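PDB 3WAD: glycosyltransferase from Streptomyces halstedii, which belongs to the GT-B superfamily of glycosyltransferases, with two domains each built round a parallel beta sheet packed between helices. Local coordinates for residues R159-F164 with F195-V200; G136-E141 with A185-P190; P124-W129 with G407-V412. One frame throughout, in Å; residues are numbered along the deposited sequence.

Interaction 1: residues R159-F164 with F195-V200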
loop_
_atom_site.group_PDB
_atom_site.type_symbol
_atom_site.label_atom_id
_atom_site.label_comp_id
_atom_site.label_asym_id
_atom_site.label_seq_id
_atom_site.Cartn_x
_atom_site.Cartn_y
_atom_site.Cartn_z
ATOM N N ARG B 159 9.328 22.819 -18.998
ATOM C CA ARG B 159 9.467 24.280 -19.184
ATOM C C ARG B 159 10.772 24.689 -19.933
ATOM O O ARG B 159 10.753 25.437 -20.932
ATOM C CB ARG B 159 9.381 24.973 -17.817
ATOM C CG ARG B 159 9.544 26.517 -17.886
ATOM C CD ARG B 159 9.608 27.135 -16.475
ATOM N NE ARG B 159 10.788 26.701 -15.739
ATOM C CZ ARG B 159 12.018 27.217 -15.862
ATOM N NH1 ARG B 159 12.266 28.231 -16.715
ATOM N NH2 ARG B 159 13.009 26.722 -15.098
ATOM N N MET B 160 11.917 24.168 -19.506
ATOM C CA MET B 160 13.126 24.465 -20.225
ATOM C C MET B 160 13.077 23.796 -21.623
ATOM O O MET B 160 13.671 24.298 -22.585
ATOM C CB MET B 160 14.367 23.905 -19.471
ATOM C CG MET B 160 14.519 24.431 -18.032
ATOM S SD MET B 160 15.444 25.967 -18.074
ATOM C CE MET B 160 17.041 25.316 -17.626
ATOM N N ARG B 161 12.499 22.594 -21.700
ATOM C CA ARG B 161 12.555 21.879 -22.985
ATOM C C ARG B 161 11.724 22.619 -24.075
ATOM O O ARG B 161 12.109 22.665 -25.249
ATOM C CB ARG B 161 12.040 20.445 -22.851
ATOM C CG ARG B 161 12.061 19.734 -24.202
ATOM C CD ARG B 161 13.485 19.562 -24.626
ATOM N NE ARG B 161 13.638 18.564 -25.691
ATOM C CZ ARG B 161 14.755 18.342 -26.374
ATOM N NH1 ARG B 161 15.890 18.968 -26.034
ATOM N NH2 ARG B 161 14.779 17.399 -27.351
ATOM N N ASP B 162 10.598 23.153 -23.657
ATOM C CA ASP B 162 9.753 23.946 -24.576
ATOM C C ASP B 162 10.502 25.150 -25.107
ATOM O O ASP B 162 10.513 25.355 -26.346
ATOM C CB ASP B 162 8.469 24.346 -23.918
ATOM C CG ASP B 162 7.529 23.202 -23.799
ATOM O OD1 ASP B 162 7.736 22.112 -24.450
ATOM O OD2 ASP B 162 6.595 23.363 -23.006
ATOM N N HIS B 163 11.144 25.896 -24.206
ATOM C CA HIS B 163 11.948 27.049 -24.587
ATOM C C HIS B 163 13.007 26.586 -25.562
ATOM O O HIS B 163 13.163 27.208 -26.613
ATOM C CB HIS B 163 12.703 27.685 -23.415
ATOM C CG HIS B 163 11.895 28.598 -22.554
ATOM N ND1 HIS B 163 11.496 29.857 -22.954
ATOM C CD2 HIS B 163 11.478 28.471 -21.268
ATOM C CE1 HIS B 163 10.804 30.432 -21.987
ATOM N NE2 HIS B 163 10.790 29.617 -20.947
ATOM N N PHE B 164 13.758 25.543 -25.192
ATOM C CA PHE B 164 14.813 25.029 -26.038
ATOM C C PHE B 164 14.340 24.631 -27.425
ATOM O O PHE B 164 15.055 24.871 -28.434
ATOM C CB PHE B 164 15.500 23.813 -25.417
ATOM C CG PHE B 164 16.715 23.370 -26.147
ATOM C CD1 PHE B 164 17.890 24.090 -26.039
ATOM C CD2 PHE B 164 16.708 22.227 -26.912
ATOM C CE1 PHE B 164 19.067 23.672 -26.637
ATOM C CE2 PHE B 164 17.879 21.791 -27.564
ATOM C CZ PHE B 164 19.053 22.513 -27.427
ATOM N N PHE B 195 15.819 7.684 -31.044
ATOM C CA PHE B 195 15.321 8.969 -30.472
ATOM C C PHE B 195 14.003 9.475 -31.050
ATOM O O PHE B 195 13.911 9.680 -32.261
ATOM C CB PHE B 195 16.351 10.081 -30.532
ATOM C CG PHE B 195 15.867 11.337 -29.883
ATOM C CD1 PHE B 195 15.808 11.430 -28.460
ATOM C CD2 PHE B 195 15.367 12.409 -30.672
ATOM C CE1 PHE B 195 15.311 12.582 -27.832
ATOM C CE2 PHE B 195 14.876 13.598 -30.048
ATOM C CZ PHE B 195 14.840 13.679 -28.633
ATOM N N THR B 196 12.977 9.652 -30.213
ATOM C CA THR B 196 11.829 10.481 -30.548
ATOM C C THR B 196 11.744 11.496 -29.424
ATOM O O THR B 196 12.283 11.244 -28.325
ATOM C CB THR B 196 10.516 9.696 -30.458
ATOM O OG1 THR B 196 10.510 8.885 -29.248
ATOM C CG2 THR B 196 10.314 8.793 -31.685
ATOM N N GLU B 197 10.975 12.559 -29.637
ATOM C CA GLU B 197 10.781 13.572 -28.624
ATOM C C GLU B 197 9.993 12.992 -27.426
ATOM O O GLU B 197 10.082 13.445 -26.297
ATOM C CB GLU B 197 10.116 14.815 -29.218
ATOM C CG GLU B 197 9.880 15.988 -28.230
ATOM C CD GLU B 197 11.177 16.637 -27.636
ATOM O OE1 GLU B 197 12.280 16.402 -28.165
ATOM O OE2 GLU B 197 11.089 17.407 -26.630
ATOM N N SER B 198 9.233 11.950 -27.688
ATOM C CA SER B 198 8.454 11.356 -26.644
ATOM C C SER B 198 9.379 10.651 -25.625
ATOM O O SER B 198 8.968 10.396 -24.509
ATOM C CB SER B 198 7.439 10.407 -27.273
ATOM O OG SER B 198 8.201 9.328 -27.749
ATOM N N LEU B 199 10.651 10.414 -25.961
ATOM C CA LEU B 199 11.620 9.855 -24.979
ATOM C C LEU B 199 11.968 10.898 -23.897
ATOM O O LEU B 199 12.385 10.555 -22.779
ATOM C CB LEU B 199 12.950 9.407 -25.646
ATOM C CG LEU B 199 12.781 8.186 -26.583
ATOM C CD1 LEU B 199 14.105 7.862 -27.134
ATOM C CD2 LEU B 199 12.195 6.956 -25.822
ATOM N N VAL B 200 11.805 12.164 -24.263
ATOM C CA VAL B 200 12.156 13.242 -23.363
ATOM C C VAL B 200 11.071 13.517 -22.380
ATOM O O VAL B 200 11.342 13.711 -21.175
ATOM C CB VAL B 200 12.466 14.573 -24.136
ATOM C CG1 VAL B 200 12.595 15.687 -23.110
ATOM C CG2 VAL B 200 13.786 14.416 -24.954
#

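Interaction 2: residues G136-E141 with A185-P190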
loop_
_atom_site.group_PDB
_atom_site.type_symbol
_atom_site.label_atom_id
_atom_site.label_comp_id
_atom_site.label_asym_id
_atom_site.label_seq_id
_atom_site.Cartn_x
_atom_site.Cartn_y
_atom_site.Cartn_z
ATOM N N GLY B 136 13.017 4.403 -17.823
ATOM C CA GLY B 136 11.573 4.276 -18.075
ATOM C C GLY B 136 11.176 4.291 -19.566
ATOM O O GLY B 136 10.600 3.282 -20.088
ATOM N N PRO B 137 11.441 5.434 -20.256
ATOM C CA PRO B 137 11.034 5.549 -21.665
ATOM C C PRO B 137 11.801 4.599 -22.609
ATOM O O PRO B 137 11.214 4.222 -23.579
ATOM C CB PRO B 137 11.300 7.044 -22.009
ATOM C CG PRO B 137 12.398 7.485 -21.028
ATOM C CD PRO B 137 12.079 6.677 -19.745
ATOM N N ILE B 138 13.084 4.308 -22.374
ATOM C CA ILE B 138 13.857 3.332 -23.187
ATOM C C ILE B 138 13.164 1.932 -23.126
ATOM O O ILE B 138 12.794 1.301 -24.208
ATOM C CB ILE B 138 15.312 3.270 -22.734
ATOM C CG1 ILE B 138 15.943 4.681 -22.781
ATOM C CG2 ILE B 138 16.171 2.271 -23.549
ATOM C CD1 ILE B 138 15.954 5.317 -24.197
ATOM N N ALA B 139 12.915 1.475 -21.885
ATOM C CA ALA B 139 12.290 0.172 -21.703
ATOM C C ALA B 139 10.913 0.116 -22.408
ATOM O O ALA B 139 10.634 -0.881 -23.110
ATOM C CB ALA B 139 12.153 -0.169 -20.228
ATOM N N ALA B 140 10.092 1.166 -22.268
ATOM C CA ALA B 140 8.731 1.214 -22.805
ATOM C C ALA B 140 8.662 1.106 -24.312
ATOM O O ALA B 140 7.688 0.542 -24.843
ATOM C CB ALA B 140 7.998 2.490 -22.413
ATOM N N GLU B 141 9.648 1.711 -24.956
ATOM C CA GLU B 141 9.695 1.832 -26.388
ATOM C C GLU B 141 10.314 0.588 -27.030
ATOM O O GLU B 141 10.262 0.412 -28.229
ATOM C CB GLU B 141 10.543 3.052 -26.757
ATOM C CG GLU B 141 9.834 4.330 -26.316
ATOM C CD GLU B 141 8.984 4.952 -27.380
ATOM O OE1 GLU B 141 8.427 6.067 -27.123
ATOM O OE2 GLU B 141 8.898 4.330 -28.480
ATOM N N ALA B 185 19.392 8.974 -27.842
ATOM C CA ALA B 185 19.659 8.078 -28.975
ATOM C C ALA B 185 20.709 7.033 -28.555
ATOM O O ALA B 185 20.558 5.801 -28.795
ATOM C CB ALA B 185 20.147 8.869 -30.188
ATOM N N THR B 186 21.785 7.532 -27.946
ATOM C CA THR B 186 22.836 6.692 -27.357
ATOM C C THR B 186 22.315 5.672 -26.312
ATOM O O THR B 186 22.682 4.488 -26.351
ATOM C CB THR B 186 23.887 7.549 -26.653
ATOM O OG1 THR B 186 24.576 8.298 -27.644
ATOM C CG2 THR B 186 24.990 6.690 -25.968
ATOM N N LYS B 187 21.542 6.150 -25.365
ATOM C CA LYS B 187 20.976 5.291 -24.342
ATOM C C LYS B 187 20.104 4.173 -24.979
ATOM O O LYS B 187 20.169 3.037 -24.514
ATOM C CB LYS B 187 20.095 6.108 -23.406
ATOM C CG LYS B 187 19.697 5.375 -22.087
ATOM C CD LYS B 187 19.050 6.418 -21.145
ATOM C CE LYS B 187 18.738 5.875 -19.763
ATOM N NZ LYS B 187 19.923 5.383 -19.105
ATOM N N GLY B 188 19.317 4.514 -26.006
ATOM C CA GLY B 188 18.398 3.608 -26.676
ATOM C C GLY B 188 19.028 2.642 -27.660
ATOM O O GLY B 188 18.503 1.531 -27.919
ATOM N N GLU B 189 20.181 3.017 -28.170
ATOM C CA GLU B 189 20.839 2.285 -29.227
ATOM C C GLU B 189 21.005 0.757 -28.936
ATOM O O GLU B 189 20.699 -0.085 -29.814
ATOM C CB GLU B 189 22.187 2.964 -29.508
ATOM C CG GLU B 189 22.781 2.571 -30.797
ATOM C CD GLU B 189 23.393 1.220 -30.672
ATOM O OE1 GLU B 189 23.736 0.821 -29.546
ATOM O OE2 GLU B 189 23.493 0.505 -31.680
ATOM N N PRO B 190 21.446 0.377 -27.696
ATOM C CA PRO B 190 21.676 -1.066 -27.553
ATOM C C PRO B 190 20.373 -1.848 -27.538
ATOM O O PRO B 190 20.393 -3.062 -27.582
ATOM C CB PRO B 190 22.446 -1.179 -26.200
ATOM C CG PRO B 190 23.167 0.114 -26.077
ATOM C CD PRO B 190 22.129 1.141 -26.631
#

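Interaction 3: residues P124-W129 with G407-V412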
loop_
_atom_site.group_PDB
_atom_site.type_symbol
_atom_site.label_atom_id
_atom_site.label_comp_id
_atom_site.label_asym_id
_atom_site.label_seq_id
_atom_site.Cartn_x
_atom_site.Cartn_y
_atom_site.Cartn_z
ATOM N N PRO B 124 4.879 -5.134 -20.253
ATOM C CA PRO B 124 3.858 -4.313 -19.650
ATOM C C PRO B 124 2.901 -3.595 -20.628
ATOM O O PRO B 124 3.322 -3.246 -21.684
ATOM C CB PRO B 124 4.687 -3.259 -18.914
ATOM C CG PRO B 124 5.812 -3.084 -19.684
ATOM C CD PRO B 124 6.187 -4.490 -20.178
ATOM N N ASP B 125 1.668 -3.296 -20.256
ATOM C CA ASP B 125 0.804 -2.492 -21.130
ATOM C C ASP B 125 0.929 -0.984 -20.968
ATOM O O ASP B 125 0.391 -0.210 -21.822
ATOM C CB ASP B 125 -0.643 -2.842 -20.864
ATOM C CG ASP B 125 -0.888 -4.361 -21.071
ATOM O OD1 ASP B 125 -0.722 -4.814 -22.238
ATOM O OD2 ASP B 125 -1.056 -5.110 -20.063
ATOM N N LEU B 126 1.533 -0.568 -19.837
ATOM C CA LEU B 126 1.776 0.887 -19.500
ATOM C C LEU B 126 3.121 0.959 -18.707
ATOM O O LEU B 126 3.354 0.090 -17.817
ATOM C CB LEU B 126 0.565 1.407 -18.724
ATOM C CG LEU B 126 0.481 2.923 -18.367
ATOM C CD1 LEU B 126 0.358 3.754 -19.662
ATOM C CD2 LEU B 126 -0.625 3.158 -17.439
ATOM N N VAL B 127 4.081 1.807 -19.144
ATOM C CA VAL B 127 5.215 2.208 -18.272
ATOM C C VAL B 127 4.934 3.602 -17.643
ATOM O O VAL B 127 4.492 4.568 -18.358
ATOM C CB VAL B 127 6.561 2.087 -18.973
ATOM C CG1 VAL B 127 7.808 2.624 -18.060
ATOM C CG2 VAL B 127 6.773 0.592 -19.444
ATOM N N ILE B 128 5.089 3.699 -16.308
ATOM C CA ILE B 128 4.957 5.027 -15.568
ATOM C C ILE B 128 6.326 5.289 -14.949
ATOM O O ILE B 128 6.800 4.494 -14.132
ATOM C CB ILE B 128 3.908 5.044 -14.479
ATOM C CG1 ILE B 128 2.500 4.622 -15.055
ATOM C CG2 ILE B 128 3.852 6.450 -13.752
ATOM C CD1 ILE B 128 1.462 4.480 -14.026
ATOM N N TRP B 129 7.004 6.337 -15.410
ATOM C CA TRP B 129 8.368 6.571 -14.919
ATOM C C TRP B 129 8.415 7.903 -14.175
ATOM O O TRP B 129 8.010 8.946 -14.692
ATOM C CB TRP B 129 9.389 6.569 -15.992
ATOM C CG TRP B 129 9.088 7.357 -17.305
ATOM C CD1 TRP B 129 8.106 7.069 -18.308
ATOM C CD2 TRP B 129 9.770 8.543 -17.756
ATOM N NE1 TRP B 129 8.239 7.973 -19.351
ATOM C CE2 TRP B 129 9.218 8.893 -19.036
ATOM C CE3 TRP B 129 10.882 9.270 -17.268
ATOM C CZ2 TRP B 129 9.711 9.973 -19.792
ATOM C CZ3 TRP B 129 11.362 10.331 -18.015
ATOM C CH2 TRP B 129 10.771 10.675 -19.288
ATOM N N GLY B 407 -8.482 5.589 -14.398
ATOM C CA GLY B 407 -9.335 5.468 -15.584
ATOM C C GLY B 407 -8.693 6.147 -16.768
ATOM O O GLY B 407 -8.730 5.619 -17.832
ATOM N N GLU B 408 -8.039 7.299 -16.560
ATOM C CA GLU B 408 -7.268 7.909 -17.645
ATOM C C GLU B 408 -6.080 7.109 -18.049
ATOM O O GLU B 408 -5.685 7.104 -19.215
ATOM C CB GLU B 408 -6.762 9.307 -17.257
ATOM C CG GLU B 408 -7.822 10.225 -16.919
ATOM C CD GLU B 408 -8.462 10.861 -18.145
ATOM O OE1 GLU B 408 -8.201 10.450 -19.323
ATOM O OE2 GLU B 408 -9.302 11.762 -17.897
ATOM N N LEU B 409 -5.425 6.462 -17.074
ATOM C CA LEU B 409 -4.234 5.740 -17.407
ATOM C C LEU B 409 -4.607 4.503 -18.269
ATOM O O LEU B 409 -3.819 4.043 -19.076
ATOM C CB LEU B 409 -3.499 5.293 -16.103
ATOM C CG LEU B 409 -2.804 6.466 -15.355
ATOM C CD1 LEU B 409 -2.196 5.990 -14.044
ATOM C CD2 LEU B 409 -1.772 7.141 -16.210
ATOM N N VAL B 410 -5.769 3.924 -17.983
ATOM C CA VAL B 410 -6.277 2.788 -18.785
ATOM C C VAL B 410 -6.577 3.336 -20.183
ATOM O O VAL B 410 -6.277 2.649 -21.142
ATOM C CB VAL B 410 -7.509 2.121 -18.119
ATOM C CG1 VAL B 410 -8.318 1.212 -19.092
ATOM C CG2 VAL B 410 -7.079 1.286 -16.880
ATOM N N ARG B 411 -7.125 4.563 -20.302
ATOM C CA ARG B 411 -7.366 5.132 -21.665
ATOM C C ARG B 411 -6.066 5.387 -22.367
ATOM O O ARG B 411 -6.012 5.270 -23.567
ATOM C CB ARG B 411 -8.253 6.375 -21.639
ATOM C CG ARG B 411 -9.734 6.008 -21.248
ATOM C CD ARG B 411 -10.701 7.167 -21.299
ATOM N NE ARG B 411 -11.508 7.235 -20.064
ATOM C CZ ARG B 411 -11.267 8.057 -19.032
ATOM N NH1 ARG B 411 -10.237 8.903 -19.066
ATOM N NH2 ARG B 411 -12.054 8.046 -17.958
ATOM N N VAL B 412 -4.990 5.728 -21.637
ATOM C CA VAL B 412 -3.658 5.871 -22.284
ATOM C C VAL B 412 -3.194 4.545 -22.796
ATOM O O VAL B 412 -2.674 4.478 -23.911
ATOM C CB VAL B 412 -2.455 6.407 -21.357
ATOM C CG1 VAL B 412 -1.049 6.103 -21.996
ATOM C CG2 VAL B 412 -2.563 7.851 -21.189
#

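Interaction 1: residues R159-F164 with F195-V200
The backbones of helical R161 and of V200, in the short helix that follows a turn, stay 8.7 Å apart between CA atoms, a gap crossed mainly by the long side chains of R161 and E197. These two come from opposite directions. R161 presents one side of its guanidinium: NE donates to E197 OE2 at 3.0 Å, and NH2 donates to E197 OE1 at 2.8 Å. Both bonds are fairly straight, with N-H...O angles of 163° and 162°, and each oxygen offers its syn lone pair. Guanidinium and carboxylate lie nearly coplanar, the side-on bidentate salt bridge of an arginine-carboxylate pair. The bridge belongs to the helical layer of the N-terminal GT-B domain, where it ties helix 156-168 to the chain just beyond helix 179-188. Arginine suits the place because its flat group can serve several acceptors at once: NH2 also forms a salt bridge with D178, while E197 OE2 receives a second bond from N165 ND2. Apolar groups border the charged pair, V200 CG2 lying 4.0 Å from R161 NH2 and F195 CZ 3.9 Å from the same nitrogen. The bend in the E197 chain at chi2 (64°) swings its carboxylate across to R161.

Interaction 2: residues G136-E141 with A185-P190
I138 on helix 135-141 packs against K187 and G188 near the end of helix 179-188, a helix-to-helix contact in the N-terminal Rossmann-like domain of the GT-B fold. The backbones come close, with the CA atoms of I138 and G188 separated by 5.7 Å. Glycine suits this spot because, with no side chain of its own, it exposes backbone to the branched side chain opposite.

The van der Waals contacts are divided between the branches of I138. Its CD1 reaches the backbone of G188, 3.9 Å from the CA atom, while CG2 lies beside the same carbon at 4.1 Å. With chi1 at -56°, CG1 is anti to the carbonyl carbon and CG2 takes the place anti to the backbone N, which sends CG1 toward the K187 methylenes and sets CG2 beside G188. CG1 meets the aliphatic part of K187, touching CG and CD equally at 3.9 Å. T112 and V116 of helix 109-122 also touch I138, placing this isoleucine among three helices.

The polar interactions belong to the far end of K187. Lysine suits a buried position here because its methylenes can serve as apolar surface while its amine travels on to polar partners. The chain runs extended through chi3 and turns at chi4 (59°), where NZ forms a salt bridge with E104 OE1 and donates hydrogen bonds to A107 O and T112 OG1.

Interaction 3: residues P124-W129 with G407-V412
Through L409 and V412, helix 402-415, the C-terminal helix that crosses back onto the N-terminal domain as in other GT-B enzymes, packs on L126 and I128 of strand 126-130, in the middle of the parallel sheet. The short segments 126-129 and 407-412 approach to 9.7 Å between axes, with their N-to-C directions at 123°. L126 and I128, two residues apart on the strand, point toward the helix, from which L409 and V412 answer one turn apart.

L126 divides its two methyls between these helix residues. Its CD1 meets V412 CG1 at 3.6 Å, whereas L126 CD2 lies 3.8 Å from L409 CB and also comes close to the L409 carbonyl oxygen. With CG anti to the backbone N (chi1 -174°), the forked end of L126 spans the interval between the two. Farther along the strand, I128 extends its CD1 to L409 CD1, 4.0 Å away. In each of the three pairs the side chains cross at about a right angle. The touching carbons are few, methyl to methyl in two pairs and methyl to CB in the third.

Leucine and isoleucine suit the strand because their branches extend beyond the backbone, while the compact valine fits closer to L126. V148 of the adjoining strand touches both L126 and L409, and L20 of helix 18-27 touches I128 and L409, continuing the apolar layer. With no hydrogen bond or salt bridge between the segments, the contact rests on burial of hydrocarbon, that is, on the hydrophobic effect and dispersion, and has little directional character.

Strand 126-130 leads directly into helix 135-141, joining interactions 3 and 2, whose centres are about 18 Å apart; P137 packs on W129 and A140 on V127. Helix 179-188 and helix 198-201 then connect interaction 2 to interaction 1, about 15 Å away between centres, with L199 against P137 and E141. The segments of these two contacts alternate along the chain, interlacing the helices of the N-terminal domain. The centres of interactions 1 and 3 are about 20 Å apart, yet W129 touches the backbone of L199 and V200. Both interactions 1 and 2 fall inside the long loop closed by interaction 3, which brings the chain's last helix back onto the N-terminal sheet and couples the two domains.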